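Local coordinates for molybdenum cofactor biosynthesis protein C 2 (Mycobacterium tuberculosis, PDB 4FDF) that probably converts (8S)-3',8-cyclo-7,8-dihydroguanosine 5'-triphosphate into cyclic pyranopterin monophosphate, a step of molybdenum cofactor biosynthesis, and assembles as a hexamer built from three dimers, at residues R37-A41 against G119-L125; L60-A65 against D137-V142; L66-A72 against V130-L135; L90-D96 against A110-D116. One frame throughout, in Å; residues are numbered along the deposited sequence.

How a small alpha/beta fold is sewn together by contacts distant in sequence is well illustrated here. From the N terminus, strand 35-46 is met by helix 121-139, whose first turn closes interaction 1. The loop before helix 65-83 meets the far end of helix 121-139 in interaction 2, so interactions 1 and 2 cross along the chain. Interaction 3, between the two helices, falls within the span of interaction 2 and also crosses interaction 1. The hairpin of interaction 4 is enclosed by all three. Interactions 1 and 4 share the sheet, their centres about 7 Å apart, whereas interactions 2 and 3 tie the helical layer together.

Interaction 1 (R37-A41 against G119-L125); sequences RTAVA and GVEMEAL
A39 and A41 turn their methyl groups from strand 37-41 onto the first turn of helix 121-125, a worked case of small residues letting a helix settle close to a sheet. The two axes approach to 7.1 Å and run at 34° to each other. A39 CB sits over the peptide between V120 and E121, 3.7 Å from V120 C, and is touched alongside by V120 CG2, also at 3.7 Å. With chi1 at -65°, V120 places CG2 between its backbone N and carbonyl carbon, and this branch faces the strand while CG1 packs on S114 of strand 105-116. One turn on, A41 CB lies against A124, 3.7 Å from A124 CB and equally close to its carbonyl carbon. L125 adds one branch, its CD2 lying 3.8 Å from A41 CB; the same side chain also packs on I151 and V153 of strand 147-156.

R37 closes the other end with an extended chain from CG to NE. Its CD passes 3.8 Å from G119 CA, and NH1 comes near G119 N without bonding to it, both being donors; NE has a weak bond to D116 O. Between strand and helix, a water accepts from V120 N at 3.0 Å and gives a weak bond to T38 O, bridging the two backbones at the helix N-cap residue V120. M122 and E123, predicted substrate-binding residues, lie on the part of this turn that does not touch the strand. Helix-on-sheet packing of this kind is characteristic of the ferredoxin-like alpha/beta sandwich, here at the helix start that carries two of the predicted substrate-binding residues.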
loop_
_atom_site.group_PDB
_atom_site.type_symbol
_atom_site.label_atom_id
_atom_site.label_comp_id
_atom_site.label_asym_id
_atom_site.label_seq_id
_atom_site.Cartn_x
_atom_site.Cartn_y
_atom_site.Cartn_z
ATOM N N ARG B 37 -4.180 10.536 -23.160
ATOM C CA ARG B 37 -5.594 10.416 -22.785
ATOM C C ARG B 37 -6.028 11.331 -21.644
ATOM O O ARG B 37 -5.240 11.675 -20.755
ATOM C CB ARG B 37 -5.933 8.974 -22.414
ATOM C CG ARG B 37 -5.524 7.980 -23.468
ATOM C CD ARG B 37 -6.077 6.610 -23.209
ATOM N NE ARG B 37 -5.471 5.650 -24.131
ATOM C CZ ARG B 37 -6.114 4.626 -24.686
ATOM N NH1 ARG B 37 -7.399 4.407 -24.423
ATOM N NH2 ARG B 37 -5.464 3.820 -25.513
ATOM N N THR B 38 -7.300 11.717 -21.681
ATOM C CA THR B 38 -7.909 12.443 -20.581
ATOM C C THR B 38 -9.316 11.930 -20.267
ATOM O O THR B 38 -10.112 11.629 -21.173
ATOM C CB THR B 38 -7.867 13.986 -20.782
ATOM O OG1 THR B 38 -8.755 14.622 -19.847
ATOM C CG2 THR B 38 -8.264 14.365 -22.187
ATOM N N ALA B 39 -9.605 11.808 -18.973
ATOM C CA ALA B 39 -10.941 11.428 -18.534
ATOM C C ALA B 39 -11.434 12.363 -17.452
ATOM O O ALA B 39 -10.659 12.832 -16.620
ATOM C CB ALA B 39 -10.965 9.990 -18.051
ATOM N N VAL B 40 -12.737 12.623 -17.477
ATOM C CA VAL B 40 -13.396 13.460 -16.492
ATOM C C VAL B 40 -14.590 12.710 -15.895
ATOM O O VAL B 40 -15.445 12.165 -16.618
ATOM C CB VAL B 40 -13.872 14.822 -17.107
ATOM C CG1 VAL B 40 -14.445 15.751 -16.021
ATOM C CG2 VAL B 40 -12.733 15.518 -17.846
ATOM N N ALA B 41 -14.644 12.699 -14.572
ATOM C CA ALA B 41 -15.744 12.083 -13.849
ATOM C C ALA B 41 -16.308 13.099 -12.860
ATOM O O ALA B 41 -15.605 14.023 -12.461
ATOM C CB ALA B 41 -15.259 10.842 -13.117
ATOM N N GLY B 119 -7.795 3.666 -21.364
ATOM C CA GLY B 119 -8.452 4.855 -20.811
ATOM C C GLY B 119 -8.259 5.005 -19.311
ATOM O O GLY B 119 -7.986 4.021 -18.618
ATOM N N VAL B 120 -8.409 6.239 -18.821
ATOM C CA VAL B 120 -8.173 6.571 -17.410
ATOM C C VAL B 120 -9.440 6.975 -16.635
ATOM O O VAL B 120 -9.365 7.689 -15.624
ATOM C CB VAL B 120 -7.047 7.654 -17.234
ATOM C CG1 VAL B 120 -5.711 7.105 -17.702
ATOM C CG2 VAL B 120 -7.385 8.965 -17.962
ATOM N N GLU B 121 -10.591 6.486 -17.096
ATOM C CA GLU B 121 -11.862 6.791 -16.450
ATOM C C GLU B 121 -12.000 6.164 -15.057
ATOM O O GLU B 121 -12.695 6.714 -14.207
ATOM C CB GLU B 121 -13.059 6.460 -17.352
ATOM C CG GLU B 121 -13.289 4.978 -17.657
ATOM C CD GLU B 121 -12.565 4.475 -18.899
ATOM O OE1 GLU B 121 -13.076 3.526 -19.525
ATOM O OE2 GLU B 121 -11.485 4.999 -19.245
ATOM N N MET B 122 -11.324 5.045 -14.811
ATOM C CA MET B 122 -11.384 4.409 -13.494
ATOM C C MET B 122 -10.747 5.250 -12.398
ATOM O O MET B 122 -11.303 5.383 -11.292
ATOM C CB MET B 122 -10.780 2.997 -13.511
ATOM C CG MET B 122 -11.643 1.936 -14.230
ATOM S SD MET B 122 -13.426 1.974 -13.851
ATOM C CE MET B 122 -13.435 1.989 -12.048
ATOM N N GLU B 123 -9.588 5.817 -12.701
ATOM C CA GLU B 123 -8.896 6.678 -11.755
ATOM C C GLU B 123 -9.683 7.957 -11.496
ATOM O O GLU B 123 -9.759 8.405 -10.351
ATOM C CB GLU B 123 -7.446 6.978 -12.178
ATOM C CG GLU B 123 -7.071 6.618 -13.611
ATOM C CD GLU B 123 -6.950 5.117 -13.881
ATOM O OE1 GLU B 123 -6.203 4.415 -13.161
ATOM O OE2 GLU B 123 -7.599 4.645 -14.832
ATOM N N ALA B 124 -10.272 8.529 -12.547
ATOM C CA ALA B 124 -11.150 9.679 -12.382
ATOM C C ALA B 124 -12.324 9.369 -11.443
ATOM O O ALA B 124 -12.620 10.160 -10.537
ATOM C CB ALA B 124 -11.655 10.185 -13.738
ATOM N N LEU B 125 -12.980 8.228 -11.657
ATOM C CA LEU B 125 -14.097 7.791 -10.802
ATOM C C LEU B 125 -13.667 7.499 -9.354
ATOM O O LEU B 125 -14.391 7.820 -8.405
ATOM C CB LEU B 125 -14.766 6.551 -11.396
ATOM C CG LEU B 125 -15.561 6.740 -12.683
ATOM C CD1 LEU B 125 -15.763 5.383 -13.356
ATOM C CD2 LEU B 125 -16.899 7.437 -12.439
HETATM O O HOH W 1 -9.392 8.258 -20.860
#

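Interaction 2 (L60-A65 against D137-V142); sequences LPKGDA and DMIKAV
M138 and A65 form the apolar centre, where the end of helix 121-139 meets the start of helix 65-83 in the helical layer of the ferredoxin-like fold. A65 CB lies 3.6 Å from M138 CB, and the methionine chain, bent at chi2 (-75°) and chi3 (77°), curls back so that its CE methyl comes against the aliphatic part of K62. There CE is 3.6 Å from K62 CE, the two side chains crossing at about a right angle. L86 of a second subunit packs on K62 and on M138, which places this part of the contact at a subunit interface.

Beside this centre L60 uses its two branches separately. CD1 runs alongside I139 CG2 at 4.1 Å, the two side chains pointing the same way, while CD2 turns to V142 CG2. P61, which is solvent-exposed, also touches V142 CG2 through CD, and L54 of helix 49-57 packs on V142.

Outward again, K62 carries its ammonium group past the methionine to D137. The bond from K62 NZ to D137 O is 3.0 Å long and reaches that oxygen from above the carbonyl plane, 43° out of it. The carboxylate takes the same nitrogen in a salt bridge through two weak bonds, so one lysine holds both the backbone and the side chain of one residue. K140 shares the anion, which probably offsets the closeness of the two lysine nitrogens. Its own chain is bent at the last torsion, and K140 NZ meets D137 OD1 at 2.8 Å from above the carboxylate plane.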
loop_
_atom_site.group_PDB
_atom_site.type_symbol
_atom_site.label_atom_id
_atom_site.label_comp_id
_atom_site.label_asym_id
_atom_site.label_seq_id
_atom_site.Cartn_x
_atom_site.Cartn_y
_atom_site.Cartn_z
ATOM N N LEU B 60 -15.985 23.907 10.320
ATOM C CA LEU B 60 -16.136 22.468 10.558
ATOM C C LEU B 60 -15.214 22.002 11.676
ATOM O O LEU B 60 -14.047 22.412 11.726
ATOM C CB LEU B 60 -15.831 21.657 9.299
ATOM C CG LEU B 60 -16.843 21.696 8.165
ATOM C CD1 LEU B 60 -16.263 20.973 6.953
ATOM C CD2 LEU B 60 -18.163 21.069 8.607
ATOM N N PRO B 61 -15.723 21.135 12.570
ATOM C CA PRO B 61 -14.896 20.650 13.673
ATOM C C PRO B 61 -13.586 20.008 13.200
ATOM O O PRO B 61 -12.529 20.248 13.786
ATOM C CB PRO B 61 -15.796 19.613 14.356
ATOM C CG PRO B 61 -17.183 20.073 14.044
ATOM C CD PRO B 61 -17.098 20.608 12.641
ATOM N N LYS B 62 -13.650 19.228 12.130
ATOM C CA LYS B 62 -12.503 18.421 11.734
ATOM C C LYS B 62 -11.488 19.191 10.871
ATOM O O LYS B 62 -10.358 18.744 10.689
ATOM C CB LYS B 62 -12.988 17.147 11.046
ATOM C CG LYS B 62 -12.469 15.876 11.681
ATOM C CD LYS B 62 -13.482 14.763 11.512
ATOM C CE LYS B 62 -12.813 13.430 11.252
ATOM N NZ LYS B 62 -13.845 12.390 10.991
ATOM N N GLY B 63 -11.895 20.349 10.358
ATOM C CA GLY B 63 -10.995 21.228 9.617
ATOM C C GLY B 63 -11.456 21.509 8.201
ATOM O O GLY B 63 -12.651 21.463 7.909
ATOM N N ASP B 64 -10.499 21.811 7.325
ATOM C CA ASP B 64 -10.770 22.169 5.934
ATOM C C ASP B 64 -11.161 20.929 5.125
ATOM O O ASP B 64 -10.292 20.201 4.633
ATOM C CB ASP B 64 -9.542 22.866 5.324
ATOM C CG ASP B 64 -9.820 23.474 3.940
ATOM O OD1 ASP B 64 -10.808 23.089 3.276
ATOM O OD2 ASP B 64 -9.035 24.346 3.513
ATOM N N ALA B 65 -12.469 20.694 5.006
ATOM C CA ALA B 65 -12.998 19.567 4.238
ATOM C C ALA B 65 -12.514 19.540 2.787
ATOM O O ALA B 65 -12.108 18.486 2.296
ATOM C CB ALA B 65 -14.512 19.560 4.267
ATOM N N ASP B 137 -16.548 12.119 5.638
ATOM C CA ASP B 137 -15.836 11.974 6.896
ATOM C C ASP B 137 -15.709 13.317 7.633
ATOM O O ASP B 137 -15.741 13.360 8.855
ATOM C CB ASP B 137 -14.448 11.363 6.687
ATOM C CG ASP B 137 -13.749 11.060 8.008
ATOM O OD1 ASP B 137 -14.298 10.270 8.804
ATOM O OD2 ASP B 137 -12.675 11.644 8.271
ATOM N N MET B 138 -15.562 14.403 6.881
ATOM C CA MET B 138 -15.369 15.715 7.466
ATOM C C MET B 138 -16.675 16.313 7.988
ATOM O O MET B 138 -16.653 17.178 8.866
ATOM C CB MET B 138 -14.727 16.675 6.452
ATOM C CG MET B 138 -13.400 16.211 5.859
ATOM S SD MET B 138 -11.968 16.334 6.950
ATOM C CE MET B 138 -12.239 14.924 7.981
ATOM N N ILE B 139 -17.805 15.864 7.444
ATOM C CA ILE B 139 -19.088 16.502 7.744
ATOM C C ILE B 139 -20.072 15.617 8.514
ATOM O O ILE B 139 -21.106 16.107 8.966
ATOM C CB ILE B 139 -19.767 17.122 6.464
ATOM C CG1 ILE B 139 -20.358 16.044 5.546
ATOM C CG2 ILE B 139 -18.797 18.015 5.694
ATOM C CD1 ILE B 139 -21.849 15.873 5.700
ATOM N N LYS B 140 -19.754 14.333 8.669
ATOM C CA LYS B 140 -20.723 13.373 9.226
ATOM C C LYS B 140 -21.188 13.677 10.661
ATOM O O LYS B 140 -22.222 13.176 11.090
ATOM C CB LYS B 140 -20.224 11.925 9.107
ATOM C CG LYS B 140 -18.959 11.587 9.907
ATOM C CD LYS B 140 -18.607 10.127 9.728
ATOM C CE LYS B 140 -17.662 9.646 10.804
ATOM N NZ LYS B 140 -16.323 10.238 10.678
ATOM N N ALA B 141 -20.427 14.489 11.385
ATOM C CA ALA B 141 -20.782 14.868 12.755
ATOM C C ALA B 141 -21.856 15.969 12.803
ATOM O O ALA B 141 -22.604 16.067 13.776
ATOM C CB ALA B 141 -19.536 15.287 13.540
ATOM N N VAL B 142 -21.913 16.790 11.750
ATOM C CA VAL B 142 -22.945 17.817 11.590
ATOM C C VAL B 142 -24.152 17.277 10.816
ATOM O O VAL B 142 -25.296 17.593 11.144
ATOM C CB VAL B 142 -22.393 19.081 10.873
ATOM C CG1 VAL B 142 -23.449 20.176 10.796
ATOM C CG2 VAL B 142 -21.142 19.598 11.563
#

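Interaction 3 (L66-A72 against V130-L135)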
loop_
_atom_site.group_PDB
_atom_site.type_symbol
_atom_site.label_atom_id
_atom_site.label_comp_id
_atom_site.label_asym_id
_atom_site.label_seq_id
_atom_site.Cartn_x
_atom_site.Cartn_y
_atom_site.Cartn_z
ATOM N N LEU B 66 -12.563 20.688 2.107
ATOM C CA LEU B 66 -12.262 20.741 0.673
ATOM C C LEU B 66 -10.804 20.375 0.364
ATOM O O LEU B 66 -10.538 19.526 -0.489
ATOM C CB LEU B 66 -12.625 22.103 0.061
ATOM C CG LEU B 66 -14.072 22.653 0.078
ATOM C CD1 LEU B 66 -14.225 23.840 -0.904
ATOM C CD2 LEU B 66 -15.137 21.607 -0.214
ATOM N N ALA B 67 -9.873 21.010 1.065
ATOM C CA ALA B 67 -8.453 20.725 0.896
ATOM C C ALA B 67 -8.143 19.279 1.234
ATOM O O ALA B 67 -7.407 18.623 0.504
ATOM C CB ALA B 67 -7.590 21.676 1.752
ATOM N N THR B 68 -8.723 18.777 2.322
ATOM C CA THR B 68 -8.470 17.405 2.747
ATOM C C THR B 68 -8.967 16.412 1.685
ATOM O O THR B 68 -8.267 15.461 1.341
ATOM C CB THR B 68 -9.062 17.112 4.157
ATOM O OG1 THR B 68 -8.459 17.995 5.111
ATOM C CG2 THR B 68 -8.799 15.670 4.605
ATOM N N ALA B 69 -10.158 16.665 1.150
ATOM C CA ALA B 69 -10.768 15.755 0.189
ATOM C C ALA B 69 -10.092 15.814 -1.172
ATOM O O ALA B 69 -9.977 14.798 -1.848
ATOM C CB ALA B 69 -12.262 16.024 0.073
ATOM N N ARG B 70 -9.637 16.999 -1.565
ATOM C CA ARG B 70 -8.861 17.138 -2.790
ATOM C C ARG B 70 -7.615 16.259 -2.738
ATOM O O ARG B 70 -7.349 15.508 -3.687
ATOM C CB ARG B 70 -8.498 18.608 -3.058
ATOM C CG ARG B 70 -7.553 18.836 -4.223
ATOM C CD ARG B 70 -7.844 20.156 -4.959
ATOM N NE ARG B 70 -8.298 21.211 -4.060
ATOM C CZ ARG B 70 -9.250 22.092 -4.340
ATOM N NH1 ARG B 70 -9.875 22.071 -5.511
ATOM N NH2 ARG B 70 -9.581 23.001 -3.435
ATOM N N VAL B 71 -6.877 16.344 -1.631
ATOM C CA VAL B 71 -5.649 15.556 -1.447
ATOM C C VAL B 71 -5.955 14.063 -1.407
ATOM O O VAL B 71 -5.223 13.261 -1.995
ATOM C CB VAL B 71 -4.836 15.975 -0.169
ATOM C CG1 VAL B 71 -3.608 15.081 0.007
ATOM C CG2 VAL B 71 -4.380 17.428 -0.260
ATOM N N ALA B 72 -7.037 13.685 -0.731
ATOM C CA ALA B 72 -7.443 12.268 -0.683
ATOM C C ALA B 72 -7.830 11.720 -2.073
ATOM O O ALA B 72 -7.479 10.573 -2.426
ATOM C CB ALA B 72 -8.579 12.065 0.324
ATOM N N VAL B 130 -13.285 8.734 -3.680
ATOM C CA VAL B 130 -12.587 8.888 -2.400
ATOM C C VAL B 130 -12.701 10.319 -1.851
ATOM O O VAL B 130 -12.757 10.518 -0.633
ATOM C CB VAL B 130 -11.123 8.364 -2.455
ATOM C CG1 VAL B 130 -10.368 8.685 -1.162
ATOM C CG2 VAL B 130 -11.118 6.830 -2.691
ATOM N N ALA B 131 -12.760 11.304 -2.742
ATOM C CA ALA B 131 -12.982 12.699 -2.338
ATOM C C ALA B 131 -14.344 12.882 -1.672
ATOM O O ALA B 131 -14.461 13.647 -0.713
ATOM C CB ALA B 131 -12.844 13.638 -3.541
ATOM N N ALA B 132 -15.361 12.187 -2.186
ATOM C CA ALA B 132 -16.713 12.210 -1.615
ATOM C C ALA B 132 -16.739 11.540 -0.251
ATOM O O ALA B 132 -17.303 12.079 0.697
ATOM C CB ALA B 132 -17.703 11.512 -2.550
ATOM N N LEU B 133 -16.124 10.365 -0.153
ATOM C CA LEU B 133 -15.996 9.687 1.132
ATOM C C LEU B 133 -15.284 10.559 2.166
ATOM O O LEU B 133 -15.648 10.563 3.341
ATOM C CB LEU B 133 -15.252 8.348 0.985
ATOM C CG LEU B 133 -15.981 7.187 0.286
ATOM C CD1 LEU B 133 -14.999 6.094 -0.138
ATOM C CD2 LEU B 133 -17.059 6.609 1.183
ATOM N N THR B 134 -14.263 11.284 1.717
ATOM C CA THR B 134 -13.492 12.144 2.594
ATOM C C THR B 134 -14.303 13.371 3.001
ATOM O O THR B 134 -14.244 13.790 4.160
ATOM C CB THR B 134 -12.158 12.540 1.952
ATOM O OG1 THR B 134 -11.387 11.351 1.737
ATOM C CG2 THR B 134 -11.381 13.492 2.855
ATOM N N LEU B 135 -15.064 13.935 2.064
ATOM C CA LEU B 135 -15.984 15.000 2.428
ATOM C C LEU B 135 -16.926 14.515 3.520
ATOM O O LEU B 135 -17.077 15.171 4.552
ATOM C CB LEU B 135 -16.795 15.494 1.233
ATOM C CG LEU B 135 -16.066 16.382 0.232
ATOM C CD1 LEU B 135 -17.072 16.835 -0.806
ATOM C CD2 LEU B 135 -15.368 17.587 0.902
#
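A69 and A131 mark the closest approach of helices 66-72 and 130-135, with A69 CA only 4.5 Å from A131 CA, an example of alanines allowing close helix packing. The backbone takes a direct part: A69 CB rests against A131 O at 3.3 Å, and reciprocally A131 CB lies 3.5 Å from A69 O. V130 CG1, anti to its own backbone N (chi1 173°), leans on the carbonyl of A72.

Apolar contacts extend from this point in both directions. L135 brings CD2 to 3.6 Å from A69 CB and meets L66 CD2 at a slant, F99 of strand 92-101 lying next to all three residues. At the other end V130 CG1 lies 4.1 Å from A72 CB. The segment axes are 7.8 Å apart and roughly antiparallel, at 149°, as for the paired helices that cover one face of the sheet in a ferredoxin-like fold.

The polar side chains at this contact are threonines, used mostly through carbon. T134 CG2 packs 3.6 Å from A69 CA and touches T68 CG2, whose side chain crosses it at about a right angle. T134 OG1 instead donates back along its own helix to V130 O at 2.9 Å; that carbonyl also accepts T134 N, from the opposite face of its plane. This satisfies a buried hydroxyl that also abuts A72 CB. T68 OG1 bonds likewise to D64 O, and P85 of a second subunit packs on A72 and T134.

Interaction 4 (L90-D96 against A110-D116)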
loop_
_atom_site.group_PDB
_atom_site.type_symbol
_atom_site.label_atom_id
_atom_site.label_comp_id
_atom_site.label_asym_id
_atom_site.label_seq_id
_atom_site.Cartn_x
_atom_site.Cartn_y
_atom_site.Cartn_z
ATOM N N LEU B 90 -1.412 2.291 -14.407
ATOM C CA LEU B 90 -1.275 3.331 -15.432
ATOM C C LEU B 90 -0.453 4.527 -14.955
ATOM O O LEU B 90 -0.544 4.931 -13.795
ATOM C CB LEU B 90 -2.656 3.788 -15.935
ATOM C CG LEU B 90 -3.547 2.732 -16.627
ATOM C CD1 LEU B 90 -4.924 3.281 -16.978
ATOM C CD2 LEU B 90 -2.867 2.153 -17.868
ATOM N N ALA B 91 0.364 5.074 -15.852
ATOM C CA ALA B 91 1.194 6.220 -15.519
ATOM C C ALA B 91 0.375 7.483 -15.678
ATOM O O ALA B 91 0.030 7.869 -16.786
ATOM C CB ALA B 91 2.440 6.266 -16.407
ATOM N N LEU B 92 0.037 8.109 -14.556
ATOM C CA LEU B 92 -0.779 9.311 -14.597
ATOM C C LEU B 92 0.132 10.519 -14.718
ATOM O O LEU B 92 1.087 10.664 -13.952
ATOM C CB LEU B 92 -1.692 9.411 -13.362
ATOM C CG LEU B 92 -2.526 8.167 -12.997
ATOM C CD1 LEU B 92 -3.440 8.455 -11.802
ATOM C CD2 LEU B 92 -3.349 7.653 -14.182
ATOM N N THR B 93 -0.158 11.366 -15.703
ATOM C CA THR B 93 0.611 12.590 -15.923
ATOM C C THR B 93 0.000 13.828 -15.276
ATOM O O THR B 93 0.649 14.877 -15.202
ATOM C CB THR B 93 0.904 12.846 -17.427
ATOM O OG1 THR B 93 -0.242 12.517 -18.228
ATOM C CG2 THR B 93 2.111 12.014 -17.897
ATOM N N GLY B 94 -1.234 13.711 -14.794
ATOM C CA GLY B 94 -1.883 14.823 -14.092
ATOM C C GLY B 94 -3.246 14.468 -13.526
ATOM O O GLY B 94 -3.972 13.661 -14.113
ATOM N N VAL B 95 -3.571 15.072 -12.380
ATOM C CA VAL B 95 -4.816 14.820 -11.647
ATOM C C VAL B 95 -5.317 16.105 -10.999
ATOM O O VAL B 95 -4.624 16.697 -10.172
ATOM C CB VAL B 95 -4.648 13.768 -10.498
ATOM C CG1 VAL B 95 -6.014 13.429 -9.882
ATOM C CG2 VAL B 95 -3.948 12.491 -10.981
ATOM N N ASP B 96 -6.521 16.526 -11.374
ATOM C CA ASP B 96 -7.185 17.646 -10.713
ATOM C C ASP B 96 -8.490 17.206 -10.069
ATOM O O ASP B 96 -9.214 16.358 -10.612
ATOM C CB ASP B 96 -7.443 18.786 -11.695
ATOM C CG ASP B 96 -6.175 19.503 -12.088
ATOM O OD1 ASP B 96 -5.619 19.180 -13.153
ATOM O OD2 ASP B 96 -5.716 20.379 -11.324
ATOM N N ALA B 110 -13.341 15.275 -11.109
ATOM C CA ALA B 110 -11.955 14.855 -11.247
ATOM C C ALA B 110 -11.537 14.765 -12.712
ATOM O O ALA B 110 -12.246 14.194 -13.540
ATOM C CB ALA B 110 -11.706 13.536 -10.523
ATOM N N THR B 111 -10.387 15.360 -13.015
ATOM C CA THR B 111 -9.808 15.348 -14.357
ATOM C C THR B 111 -8.476 14.620 -14.272
ATOM O O THR B 111 -7.614 14.984 -13.464
ATOM C CB THR B 111 -9.630 16.793 -14.906
ATOM O OG1 THR B 111 -10.920 17.390 -15.064
ATOM C CG2 THR B 111 -8.914 16.803 -16.253
ATOM N N VAL B 112 -8.336 13.565 -15.071
ATOM C CA VAL B 112 -7.146 12.718 -15.049
ATOM C C VAL B 112 -6.536 12.705 -16.439
ATOM O O VAL B 112 -7.249 12.573 -17.440
ATOM C CB VAL B 112 -7.460 11.257 -14.592
ATOM C CG1 VAL B 112 -6.193 10.380 -14.638
ATOM C CG2 VAL B 112 -8.030 11.234 -13.173
ATOM N N ARG B 113 -5.219 12.859 -16.500
ATOM C CA ARG B 113 -4.486 12.776 -17.760
ATOM C C ARG B 113 -3.401 11.707 -17.682
ATOM O O ARG B 113 -2.778 11.497 -16.620
ATOM C CB ARG B 113 -3.911 14.146 -18.158
ATOM C CG ARG B 113 -4.984 15.173 -18.581
ATOM C CD ARG B 113 -4.518 16.637 -18.473
ATOM N NE ARG B 113 -3.986 16.960 -17.145
ATOM C CZ ARG B 113 -4.606 17.683 -16.208
ATOM N NH1 ARG B 113 -5.812 18.214 -16.425
ATOM N NH2 ARG B 113 -4.003 17.888 -15.043
ATOM N N SER B 114 -3.200 11.019 -18.806
ATOM C CA SER B 114 -2.216 9.945 -18.911
ATOM C C SER B 114 -1.784 9.663 -20.349
ATOM O O SER B 114 -2.580 9.761 -21.289
ATOM C CB SER B 114 -2.766 8.657 -18.304
ATOM O OG SER B 114 -1.847 7.593 -18.472
ATOM N N THR B 115 -0.514 9.299 -20.500
ATOM C CA THR B 115 0.001 8.790 -21.760
ATOM C C THR B 115 0.182 7.292 -21.596
ATOM O O THR B 115 1.203 6.852 -21.059
ATOM C CB THR B 115 1.353 9.436 -22.110
ATOM O OG1 THR B 115 1.234 10.858 -22.017
ATOM C CG2 THR B 115 1.797 9.041 -23.527
ATOM N N ASP B 116 -0.812 6.514 -22.022
ATOM C CA ASP B 116 -0.772 5.055 -21.851
ATOM C C ASP B 116 -1.670 4.264 -22.812
ATOM O O ASP B 116 -2.227 4.816 -23.767
ATOM C CB ASP B 116 -1.068 4.671 -20.390
ATOM C CG ASP B 116 -0.144 3.569 -19.871
ATOM O OD1 ASP B 116 -0.074 2.486 -20.495
ATOM O OD2 ASP B 116 0.509 3.787 -18.829
#
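D96 and R113 join in a salt bridge across an antiparallel beta hairpin that carries a classic beta bulge. R113 NH2 donates to D96 OD1 at 2.8 Å, the oxygen lying in the guanidinium plane and being met nearly along its C-O axis, while the carboxylate is turned 59° from that plane. A bend at chi3 (-53°) brings the guanidinium over to D96, and NE pairs with D28 of a neighbouring subunit in a second salt bridge.

Main-chain bonds pair the strands: D96 N to T111 O and T111 N to D96 O, then R113 N to G94 O at 2.8 Å. At the bulge T93 and G94 both face R113, and their N-H groups reach R113 O from the same face of its plane, T93 N at 2.8 Å and G94 N at 3.3 Å.

Packing completes the pairing. On the face toward the helices L92 CD2 meets V112 CG1 at 4.0 Å, and V95 CG1 touches V112 CG2; I74 and A77 of helix 65-83 cover V95. At the far end of the contact the L90 and D116 side chains meet at a slant, L90 CD2 lying 3.7 Å from D116 CG.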